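Local coordinates for rubber oxygenase (Streptomyces sp., PDB 5O1L), which cleaves the double bonds of poly(cis-1,4-isoprene) rubber oxidatively with O2, using one non-covalently bound b-type heme, to give oligo-isoprenoids with keto and aldehyde ends, at residues A[240-244]-A[245-249]; A[253-256]-A[257-260]; A[283-286]-A[287-291]. One frame throughout, in Å; residues are numbered along the deposited sequence. Where two conformers were deposited one is given.

Contact 1: residues A[240-244]-A[245-249]; sequences RKMKQ and WGVRV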
ATOM      1  N   ARG A 240       0.252  -9.973   9.819  1.00 11.68           N
ATOM      2  CA  ARG A 240       0.820 -10.147  11.154  1.00 12.79           C
ATOM      3  C   ARG A 240      -0.089  -9.589  12.212  1.00 12.48           C
ATOM      4  O   ARG A 240      -0.349 -10.252  13.265  1.00 13.73           O
ATOM      5  CB  ARG A 240       2.200  -9.557  11.286  1.00 13.88           C
ATOM      6  CG  ARG A 240       2.805  -9.641  12.681  1.00 15.25           C
ATOM      7  CD  ARG A 240       4.228  -9.061  12.717  1.00 17.79           C
ATOM      8  NE  ARG A 240       4.360  -7.616  12.412  1.00 19.93           N
ATOM      9  CZ  ARG A 240       4.167  -6.591  13.232  1.00 25.03           C
ATOM     10  NH1 ARG A 240       3.767  -6.725  14.496  1.00 28.71           N
ATOM     11  NH2 ARG A 240       4.353  -5.370  12.764  1.00 29.58           N
ATOM     12  N   LYS A 241      -0.574  -8.410  12.019  1.00 11.88           N
ATOM     13  CA  LYS A 241      -1.421  -7.785  13.049  1.00 12.50           C
ATOM     14  C   LYS A 241      -2.751  -8.493  13.176  1.00 13.30           C
ATOM     15  O   LYS A 241      -3.227  -8.704  14.345  1.00 13.30           O
ATOM     16  CB  LYS A 241      -1.658  -6.336  12.721  1.00 12.96           C
ATOM     17  CG  LYS A 241      -0.464  -5.455  12.809  1.00 14.63           C
ATOM     18  CD  LYS A 241       0.331  -5.540  14.105  1.00 15.76           C
ATOM     19  CE  LYS A 241      -0.531  -5.237  15.334  1.00 17.16           C
ATOM     20  NZ  LYS A 241       0.349  -5.199  16.539  1.00 19.48           N
ATOM     21  N   MET A 242      -3.382  -8.941  12.104  1.00 13.36           N
ATOM     22  CA  MET A 242      -4.665  -9.626  12.224  1.00 15.04           C
ATOM     23  C   MET A 242      -4.469 -10.872  13.071  1.00 14.88           C
ATOM     24  O   MET A 242      -5.308 -11.193  13.961  1.00 16.15           O
ATOM     25  CB  MET A 242      -5.273  -9.979  10.879  1.00 16.50           C
ATOM     26  CG  MET A 242      -5.816  -8.717  10.271  1.00 17.94           C
ATOM     27  SD  MET A 242      -6.892  -9.086   8.874  1.00 26.24           S
ATOM     28  CE  MET A 242      -5.825  -9.943   7.975  1.00 22.73           C
ATOM     29  N   LYS A 243      -3.411 -11.626  12.816  1.00 14.50           N
ATOM     30  CA  LYS A 243      -3.175 -12.870  13.536  1.00 16.61           C
ATOM     31  C   LYS A 243      -2.920 -12.517  14.973  1.00 16.46           C
ATOM     32  O   LYS A 243      -3.489 -13.226  15.869  1.00 19.63           O
ATOM     33  CB  LYS A 243      -2.071 -13.724  12.901  1.00 17.89           C
ATOM     34  CG  LYS A 243      -2.527 -14.313  11.595  1.00 19.43           C
ATOM     35  CD  LYS A 243      -1.445 -15.050  10.837  1.00 23.94           C
ATOM     36  CE  LYS A 243      -2.021 -16.056   9.884  1.00 28.35           C
ATOM     37  NZ  LYS A 243      -0.889 -16.725   9.175  1.00 33.47           N
ATOM     38  N   GLN A 244      -2.127 -11.492  15.267  1.00 16.62           N
ATOM     39  CA  GLN A 244      -1.796 -11.135  16.656  0.50 18.79           C
ATOM     40  C   GLN A 244      -3.061 -10.787  17.426  1.00 17.98           C
ATOM     41  O   GLN A 244      -3.198 -11.128  18.611  1.00 20.42           O
ATOM     42  CB  GLN A 244      -0.838  -9.953  16.732  0.50 20.95           C
ATOM     43  CG  GLN A 244      -0.330  -9.617  18.125  0.50 22.81           C
ATOM     44  CD  GLN A 244       0.481  -8.319  18.150  0.50 24.46           C
ATOM     45  OE1 GLN A 244       0.821  -7.746  17.098  0.50 24.17           O
ATOM     46  NE2 GLN A 244       0.734  -7.801  19.344  0.50 27.32           N
ATOM     47  N   TRP A 245      -4.000 -10.107  16.795  1.00 15.89           N
ATOM     48  CA  TRP A 245      -5.273  -9.697  17.417  1.00 15.61           C
ATOM     49  C   TRP A 245      -6.255 -10.806  17.595  1.00 14.96           C
ATOM     50  O   TRP A 245      -7.300 -10.561  18.235  1.00 18.02           O
ATOM     51  CB  TRP A 245      -5.929  -8.594  16.562  1.00 15.30           C
ATOM     52  CG  TRP A 245      -5.261  -7.268  16.566  1.00 14.85           C
ATOM     53  CD1 TRP A 245      -4.272  -6.847  17.370  1.00 15.37           C
ATOM     54  CD2 TRP A 245      -5.597  -6.178  15.749  1.00 15.09           C
ATOM     55  NE1 TRP A 245      -3.953  -5.567  17.067  1.00 15.44           N
ATOM     56  CE2 TRP A 245      -4.765  -5.113  16.089  1.00 15.68           C
ATOM     57  CE3 TRP A 245      -6.529  -5.984  14.729  1.00 15.68           C
ATOM     58  CZ2 TRP A 245      -4.866  -3.853  15.436  1.00 15.80           C
ATOM     59  CZ3 TRP A 245      -6.621  -4.760  14.097  1.00 16.50           C
ATOM     60  CH2 TRP A 245      -5.805  -3.710  14.487  1.00 16.89           C
ATOM     61  N   GLY A 246      -6.012 -11.973  17.063  1.00 15.79           N
ATOM     62  CA  GLY A 246      -6.939 -13.081  17.117  1.00 16.23           C
ATOM     63  C   GLY A 246      -8.037 -13.040  16.125  1.00 16.65           C
ATOM     64  O   GLY A 246      -9.039 -13.738  16.224  1.00 16.71           O
ATOM     65  N   VAL A 247      -7.860 -12.286  15.061  1.00 15.09           N
ATOM     66  CA  VAL A 247      -8.767 -12.449  13.969  1.00 14.89           C
ATOM     67  C   VAL A 247      -8.665 -13.901  13.454  1.00 16.31           C
ATOM     68  O   VAL A 247      -7.511 -14.433  13.371  1.00 18.55           O
ATOM     69  CB  VAL A 247      -8.437 -11.419  12.836  1.00 15.46           C
ATOM     70  CG1 VAL A 247      -9.303 -11.661  11.609  1.00 16.14           C
ATOM     71  CG2 VAL A 247      -8.510 -10.013  13.367  1.00 15.00           C
ATOM     72  N   ARG A 248      -9.799 -14.497  13.082  1.00 17.50           N
ATOM     73  CA  ARG A 248      -9.768 -15.877  12.579  1.00 21.35           C
ATOM     74  C   ARG A 248      -9.320 -15.884  11.130  1.00 18.87           C
ATOM     75  O   ARG A 248     -10.004 -15.428  10.229  1.00 20.44           O
ATOM     76  CB  ARG A 248     -11.087 -16.586  12.802  1.00 26.07           C
ATOM     77  CG  ARG A 248     -11.456 -16.711  14.295  1.00 30.37           C
ATOM     78  CD  ARG A 248     -10.350 -17.089  15.355  1.00 35.35           C
ATOM     79  NE  ARG A 248     -10.204 -18.550  15.376  1.00 39.21           N
ATOM     80  CZ  ARG A 248      -9.195 -19.233  15.923  1.00 44.43           C
ATOM     81  NH1 ARG A 248      -9.155 -20.574  15.798  1.00 45.89           N
ATOM     82  NH2 ARG A 248      -8.214 -18.616  16.576  1.00 47.22           N
ATOM     83  N   VAL A 249      -8.054 -16.254  10.943  1.00 16.01           N
ATOM     84  CA  VAL A 249      -7.428 -16.347   9.638  1.00 15.25           C
ATOM     85  C   VAL A 249      -7.035 -17.809   9.416  1.00 14.46           C
ATOM     86  O   VAL A 249      -5.934 -18.178   9.875  1.00 17.06           O
ATOM     87  CB  VAL A 249      -6.252 -15.408   9.492  1.00 15.83           C
ATOM     88  CG1 VAL A 249      -5.792 -15.437   8.011  1.00 17.70           C
ATOM     89  CG2 VAL A 249      -6.605 -13.985   9.875  1.00 16.21           C
TER
HETATM   90  O   HOH W   1      -1.483  -4.623  18.461  1.00 20.25           O
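Lys241 NZ is gripped by three acceptors: Gln244 OE1 in the conformer given, the carbonyl of Thr330, and a water 2.7 Å from NZ that also accepts from Trp245 NE1 at 3.0 Å. That water sits in the plane of the indole at its edge, so it joins the ammonium to the ring nitrogen. The Lys241 chain folds at chi2 (-51°) and chi3 (-57°), which brings CE to 3.8 Å from Trp245 NE1. One indole face lies over a carbonyl, with Lys241 O 3.3 Å above the plane and offset toward the rim; the same oxygen accepts the backbone N-H of Trp245. Beyond the indole the helix stops in a Schellman motif: Val247 N reaches Met242 O at 3.0 Å, Gly246 N reaches Lys243 O at 3.1 Å, and the positive phi of Gly246 (80°) suits a glycine. The apolar contact expected across such a turn is present, Met242 CB lying 4.0 Å from Val247 CB. This C-terminal end of helix 224-244 packs through Lys241, Met242 and Trp245 on Leu133 of helix 127-142, while Met242 and Val249 meet Phe122 of helix 113-125.

Contact 2: residues A[253-256]-A[257-260]; sequences DAEA and YLHV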
ATOM      1  N   ASP A 253      -7.529 -18.821   3.705  1.00 12.49           N
ATOM      2  CA  ASP A 253      -7.722 -17.375   3.539  1.00 11.93           C
ATOM      3  C   ASP A 253      -6.404 -16.646   3.599  1.00 11.85           C
ATOM      4  O   ASP A 253      -6.213 -15.662   2.864  1.00 11.87           O
ATOM      5  CB  ASP A 253      -8.625 -16.823   4.633  1.00 13.19           C
ATOM      6  CG  ASP A 253     -10.111 -17.047   4.342  1.00 15.08           C
ATOM      7  OD1 ASP A 253     -10.523 -17.285   3.196  1.00 17.04           O
ATOM      8  OD2 ASP A 253     -10.874 -16.939   5.331  1.00 17.32           O
ATOM      9  N   ALA A 254      -5.467 -17.004   4.465  1.00 11.18           N
ATOM     10  CA  ALA A 254      -4.156 -16.419   4.499  1.00 11.51           C
ATOM     11  C   ALA A 254      -3.467 -16.567   3.169  1.00 11.45           C
ATOM     12  O   ALA A 254      -2.802 -15.641   2.695  1.00 11.07           O
ATOM     13  CB  ALA A 254      -3.297 -16.988   5.592  1.00 11.69           C
ATOM     14  N   GLU A 255      -3.542 -17.747   2.595  1.00 11.40           N
ATOM     15  CA  GLU A 255      -2.907 -17.984   1.288  1.00 11.76           C
ATOM     16  C   GLU A 255      -3.564 -17.175   0.188  1.00 11.46           C
ATOM     17  O   GLU A 255      -2.882 -16.692  -0.718  1.00 11.81           O
ATOM     18  CB  GLU A 255      -2.928 -19.437   0.940  1.00 12.57           C
ATOM     19  CG  GLU A 255      -2.006 -20.220   1.825  1.00 15.02           C
ATOM     20  CD  GLU A 255      -0.590 -19.843   1.804  1.00 16.38           C
ATOM     21  OE1 GLU A 255      -0.068 -19.678   0.647  1.00 19.20           O
ATOM     22  OE2 GLU A 255       0.025 -19.795   2.901  1.00 20.46           O
ATOM     23  N   ALA A 256      -4.876 -17.009   0.248  1.00 11.09           N
ATOM     24  CA  ALA A 256      -5.576 -16.238  -0.773  1.00 10.94           C
ATOM     25  C   ALA A 256      -5.253 -14.770  -0.662  1.00 10.80           C
ATOM     26  O   ALA A 256      -5.061 -14.095  -1.683  1.00 11.04           O
ATOM     27  CB  ALA A 256      -7.060 -16.456  -0.618  1.00 11.41           C
ATOM     28  N   TYR A 257      -5.161 -14.260   0.562  1.00 10.35           N
ATOM     29  CA  TYR A 257      -4.732 -12.879   0.781  1.00 10.05           C
ATOM     30  C   TYR A 257      -3.323 -12.647   0.244  1.00 10.60           C
ATOM     31  O   TYR A 257      -3.056 -11.647  -0.468  1.00  9.91           O
ATOM     32  CB  TYR A 257      -4.832 -12.508   2.281  1.00 10.89           C
ATOM     33  CG  TYR A 257      -4.433 -11.111   2.643  1.00 11.58           C
ATOM     34  CD1 TYR A 257      -5.310 -10.104   2.501  1.00 14.87           C
ATOM     35  CD2 TYR A 257      -3.191 -10.800   3.108  1.00 12.86           C
ATOM     36  CE1 TYR A 257      -4.950  -8.815   2.864  1.00 13.98           C
ATOM     37  CE2 TYR A 257      -2.822  -9.524   3.479  1.00 14.09           C
ATOM     38  CZ  TYR A 257      -3.716  -8.536   3.319  1.00 14.21           C
ATOM     39  OH  TYR A 257      -3.326  -7.210   3.634  1.00 15.50           O
ATOM     40  N   LEU A 258      -2.373 -13.520   0.526  1.00 10.54           N
ATOM     41  CA  LEU A 258      -1.060 -13.423  -0.063  1.00  9.97           C
ATOM     42  C   LEU A 258      -1.119 -13.388  -1.584  1.00 10.69           C
ATOM     43  O   LEU A 258      -0.457 -12.570  -2.214  1.00 10.03           O
ATOM     44  CB  LEU A 258      -0.188 -14.592   0.380  1.00 10.98           C
ATOM     45  CG  LEU A 258       1.219 -14.647  -0.237  1.00 11.35           C
ATOM     46  CD1 LEU A 258       2.061 -13.446   0.107  1.00 11.71           C
ATOM     47  CD2 LEU A 258       1.884 -15.905   0.309  1.00 12.03           C
ATOM     48  N   HIS A 259      -1.919 -14.249  -2.153  1.00 10.05           N
ATOM     49  CA  HIS A 259      -2.055 -14.326  -3.623  1.00 10.12           C
ATOM     50  C   HIS A 259      -2.530 -13.030  -4.206  1.00  9.85           C
ATOM     51  O   HIS A 259      -2.004 -12.569  -5.228  1.00  9.67           O
ATOM     52  CB  HIS A 259      -2.912 -15.504  -4.016  1.00 10.23           C
ATOM     53  CG  HIS A 259      -2.863 -15.829  -5.468  1.00 11.08           C
ATOM     54  ND1 HIS A 259      -1.693 -16.266  -6.061  1.00 13.62           N
ATOM     55  CD2 HIS A 259      -3.772 -15.751  -6.452  1.00 11.91           C
ATOM     56  CE1 HIS A 259      -1.930 -16.439  -7.376  1.00 13.40           C
ATOM     57  NE2 HIS A 259      -3.168 -16.183  -7.621  1.00 13.09           N
ATOM     58  N   VAL A 260      -3.540 -12.422  -3.598  1.00  9.63           N
ATOM     59  CA  VAL A 260      -3.962 -11.077  -4.065  1.00  9.91           C
ATOM     60  C   VAL A 260      -2.799 -10.127  -4.090  1.00  9.98           C
ATOM     61  O   VAL A 260      -2.626  -9.368  -5.074  1.00  9.61           O
ATOM     62  CB  VAL A 260      -5.106 -10.551  -3.198  1.00 10.84           C
ATOM     63  CG1 VAL A 260      -5.411  -9.093  -3.493  1.00 10.90           C
ATOM     64  CG2 VAL A 260      -6.353 -11.360  -3.287  1.00 11.37           C
TER
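Tyr257 and His259 carry the two rings here, and both meet residues 253-256 through CB, not through a face or an edge. Tyr257 CB lies 3.5 Å from Asp253 O; with CG anti to the backbone N (chi1 -179°), the phenol is carried off the preceding turn, its ring meeting Trp261 with planes inclined at about 50° and its OH bonding to Tyr134 OH. His259 CB stands 3.5 Å from Glu255 O, and its imidazole extends beyond the turn, where NE2 pairs with the backbone N of Asp112 and ND1 weakly with Gln262 OE1, a pattern consistent with a proton on ND1. What joins the segments is the alpha-helical i to i+4 ladder of helix 251-267, one of the helices that build this strand-free fold of the globin clan. Its four rungs start with Tyr257 N to Asp253 O at 2.9 Å and Leu258 N to Ala254 O at 3.1 Å, the latter nearly straight at the hydrogen (171°). His259 N to Glu255 O, 3.0 Å, is more bent, whereas the bond from Val260 N to Ala256 O is straighter. The side chains of the second turn rest against these carbonyls: Val260 CG2 sits 3.4 Å from Ala256 O, and Leu258 CB 3.6 Å from Ala254 O. On the outer side, Glu255 OE1 comes only within 4.3 Å of Leu258 CD2, a loose contact of carboxylate with methyl. Ala254 O accepts from Trp279 NE1 as well as from Leu258 N, and the carboxylate of Asp253 is committed to helix 113-125, where OD1 forms a salt bridge with Arg118 NE.

Contact 3: residues A[283-286]-A[287-291]; sequences NAQS and KQVLD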
ATOM      1  N   ASN A 283       7.670 -13.022   5.550  1.00 13.02           N
ATOM      2  CA  ASN A 283       7.838 -12.620   6.921  1.00 13.89           C
ATOM      3  C   ASN A 283       9.339 -12.439   7.246  1.00 15.39           C
ATOM      4  O   ASN A 283       9.714 -11.470   7.869  1.00 16.44           O
ATOM      5  CB  ASN A 283       7.217 -13.647   7.864  1.00 14.81           C
ATOM      6  CG  ASN A 283       5.698 -13.639   7.845  1.00 15.84           C
ATOM      7  OD1 ASN A 283       5.131 -12.622   7.552  1.00 18.59           O
ATOM      8  ND2 ASN A 283       5.084 -14.721   8.147  1.00 15.95           N
ATOM      9  N   ALA A 284      10.131 -13.351   6.679  1.00 14.88           N
ATOM     10  CA  ALA A 284      11.577 -13.203   6.917  1.00 16.56           C
ATOM     11  C   ALA A 284      12.164 -11.991   6.221  1.00 15.85           C
ATOM     12  O   ALA A 284      12.964 -11.268   6.799  1.00 16.81           O
ATOM     13  CB  ALA A 284      12.256 -14.458   6.455  1.00 16.17           C
ATOM     14  N   GLN A 285      11.701 -11.720   5.014  1.00 14.28           N
ATOM     15  CA  GLN A 285      12.149 -10.558   4.272  1.00 13.63           C
ATOM     16  C   GLN A 285      11.785  -9.232   4.938  1.00 15.04           C
ATOM     17  O   GLN A 285      12.599  -8.333   5.021  1.00 15.47           O
ATOM     18  CB  GLN A 285      11.725 -10.607   2.847  1.00 13.67           C
ATOM     19  CG  GLN A 285      12.206  -9.467   1.991  1.00 14.08           C
ATOM     20  CD  GLN A 285      11.877  -9.681   0.577  1.00 15.35           C
ATOM     21  OE1 GLN A 285      10.795  -9.369   0.090  1.00 14.77           O
ATOM     22  NE2 GLN A 285      12.764 -10.390  -0.127  1.00 16.68           N
ATOM     23  N   SER A 286      10.550  -9.102   5.409  1.00 13.44           N
ATOM     24  CA  SER A 286      10.121  -7.884   6.089  1.00 14.08           C
ATOM     25  C   SER A 286      11.053  -7.527   7.253  1.00 16.29           C
ATOM     26  O   SER A 286      11.391  -6.361   7.409  1.00 17.69           O
ATOM     27  CB  SER A 286       8.712  -8.095   6.536  1.00 15.17           C
ATOM     28  OG  SER A 286       8.275  -6.856   7.177  1.00 15.73           O
ATOM     29  N   LYS A 287      11.476  -8.548   8.002  1.00 17.56           N
ATOM     30  CA  LYS A 287      12.362  -8.277   9.141  1.00 21.11           C
ATOM     31  C   LYS A 287      13.672  -7.675   8.700  1.00 23.08           C
ATOM     32  O   LYS A 287      14.228  -6.877   9.443  1.00 24.90           O
ATOM     33  CB  LYS A 287      12.608  -9.561   9.919  1.00 23.22           C
ATOM     34  CG  LYS A 287      11.431  -9.968  10.717  1.00 27.96           C
ATOM     35  CD  LYS A 287      11.674 -11.323  11.437  1.00 33.22           C
ATOM     36  CE  LYS A 287      10.460 -11.731  12.276  1.00 36.16           C
ATOM     37  NZ  LYS A 287       9.277 -12.203  11.469  1.00 40.35           N
ATOM     38  N   GLN A 288      14.155  -8.028   7.514  1.00 21.56           N
ATOM     39  CA  GLN A 288      15.427  -7.551   7.030  1.00 22.78           C
ATOM     40  C   GLN A 288      15.331  -6.268   6.243  1.00 21.43           C
ATOM     41  O   GLN A 288      16.256  -5.465   6.219  1.00 25.67           O
ATOM     42  CB  GLN A 288      16.046  -8.585   6.131  1.00 25.22           C
ATOM     43  CG  GLN A 288      17.550  -8.559   6.131  1.00 28.69           C
ATOM     44  CD  GLN A 288      18.044  -9.703   5.287  1.00 28.34           C
ATOM     45  OE1 GLN A 288      18.049 -10.871   5.690  1.00 36.62           O
ATOM     46  NE2 GLN A 288      18.423  -9.377   4.124  1.00 23.38           N
ATOM     47  N   VAL A 289      14.245  -6.063   5.498  1.00 18.15           N
ATOM     48  CA  VAL A 289      14.173  -4.931   4.585  1.00 17.77           C
ATOM     49  C   VAL A 289      13.268  -3.803   4.987  1.00 17.15           C
ATOM     50  O   VAL A 289      13.451  -2.720   4.454  1.00 20.74           O
ATOM     51  CB  VAL A 289      13.827  -5.331   3.156  1.00 18.43           C
ATOM     52  CG1 VAL A 289      14.730  -6.452   2.655  1.00 18.09           C
ATOM     53  CG2 VAL A 289      12.381  -5.710   3.020  1.00 17.89           C
ATOM     54  N   LEU A 290      12.291  -4.069   5.888  1.00 16.63           N
ATOM     55  CA  LEU A 290      11.454  -3.001   6.339  1.00 17.91           C
ATOM     56  C   LEU A 290      11.903  -2.537   7.724  1.00 19.74           C
ATOM     57  O   LEU A 290      12.170  -1.351   7.914  1.00 18.86           O
ATOM     58  CB  LEU A 290       9.986  -3.448   6.330  1.00 16.73           C
ATOM     59  CG  LEU A 290       8.971  -2.511   6.932  1.00 15.57           C
ATOM     60  CD1 LEU A 290       8.925  -1.224   6.157  1.00 16.23           C
ATOM     61  CD2 LEU A 290       7.622  -3.135   7.055  1.00 16.48           C
ATOM     62  N   ASP A 291      11.938  -3.431   8.674  1.00 24.27           N
ATOM     63  CA  ASP A 291      12.177  -3.022  10.088  1.00 27.96           C
ATOM     64  C   ASP A 291      13.418  -2.118  10.255  1.00 28.39           C
ATOM     65  O   ASP A 291      13.305  -1.054  10.868  1.00 28.47           O
ATOM     66  CB  ASP A 291      12.211  -4.227  11.029  1.00 31.66           C
ATOM     67  CG  ASP A 291      10.904  -4.999  11.046  1.00 36.80           C
ATOM     68  OD1 ASP A 291       9.926  -4.589  10.383  1.00 41.88           O
ATOM     69  OD2 ASP A 291      10.816  -6.096  11.667  1.00 46.96           O
TER
HETATM   70  O   HOH W   2       8.178 -10.485   9.853  1.00 27.42           O
HETATM   71  O   HOH W   3       8.829  -7.025   9.761  1.00 28.50           O
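Gln285 and Val289, one helical turn apart, set their side chains slantwise across each other, and both valine methyls meet the same methylene: Gln285 CG is 3.9 Å from Val289 CG2 and 4.0 Å from Val289 CG1. With chi1 at -51°, CG2 falls between the backbone N and the carbonyl carbon and comes 3.3 Å from Gln285 O. The amide of Gln285 diverges from the valine, OE1 bonding to His232 NE2 and NE2 to Thr35 OG1. Replacing Val289 with an alanine would probably open a gap between Gln285 CG and the loop residues Thr35 and Trp36 on which the valine packs. The Ser286 hydroxyl lies near Leu290 and Asp291: OG is 3.8 Å from Leu290 CD2, and a water bridges Ser286 OG (2.6 Å) to Asp291 OD1 (2.7 Å). Ser286 O is gripped twice, by Leu290 N and, with an i to i+5 bond, by Asp291 N at 3.2 Å. Lys287, its chain bent at chi4 (73°), brings NZ to a second water, which donates to Asn283 O. Waters thus carry the side-chain polar links between the segments, and the two bonds from Lys287 N to the backbone are weak; the directly bonded, firmer part of the contact is the backbone around Gln285 O and Ser286 O.

Overall arrangement
The three contacts follow one another along the chain within the catalytic domain of the rubber oxygenase family. Contact 1 ends helix 224-244, and contact 2 lies on the helix that comes next; their centres are about 14 Å apart, and they touch where Val249 CG1 packs 3.8 Å from Ala254 CB. Contact 3, on helix 279-289, has its centre about 19 Å from both others and touches neither. Helix 224-244 links them, since Tyr257 packs on its Val238 and Met239, and Ser286 on its His232 and Thr236. None forms the heme site, whose iron probably has His198 as axial ligand: the side chains of Tyr257 and Leu290 remain about 11 Å and 10 Å from the heme.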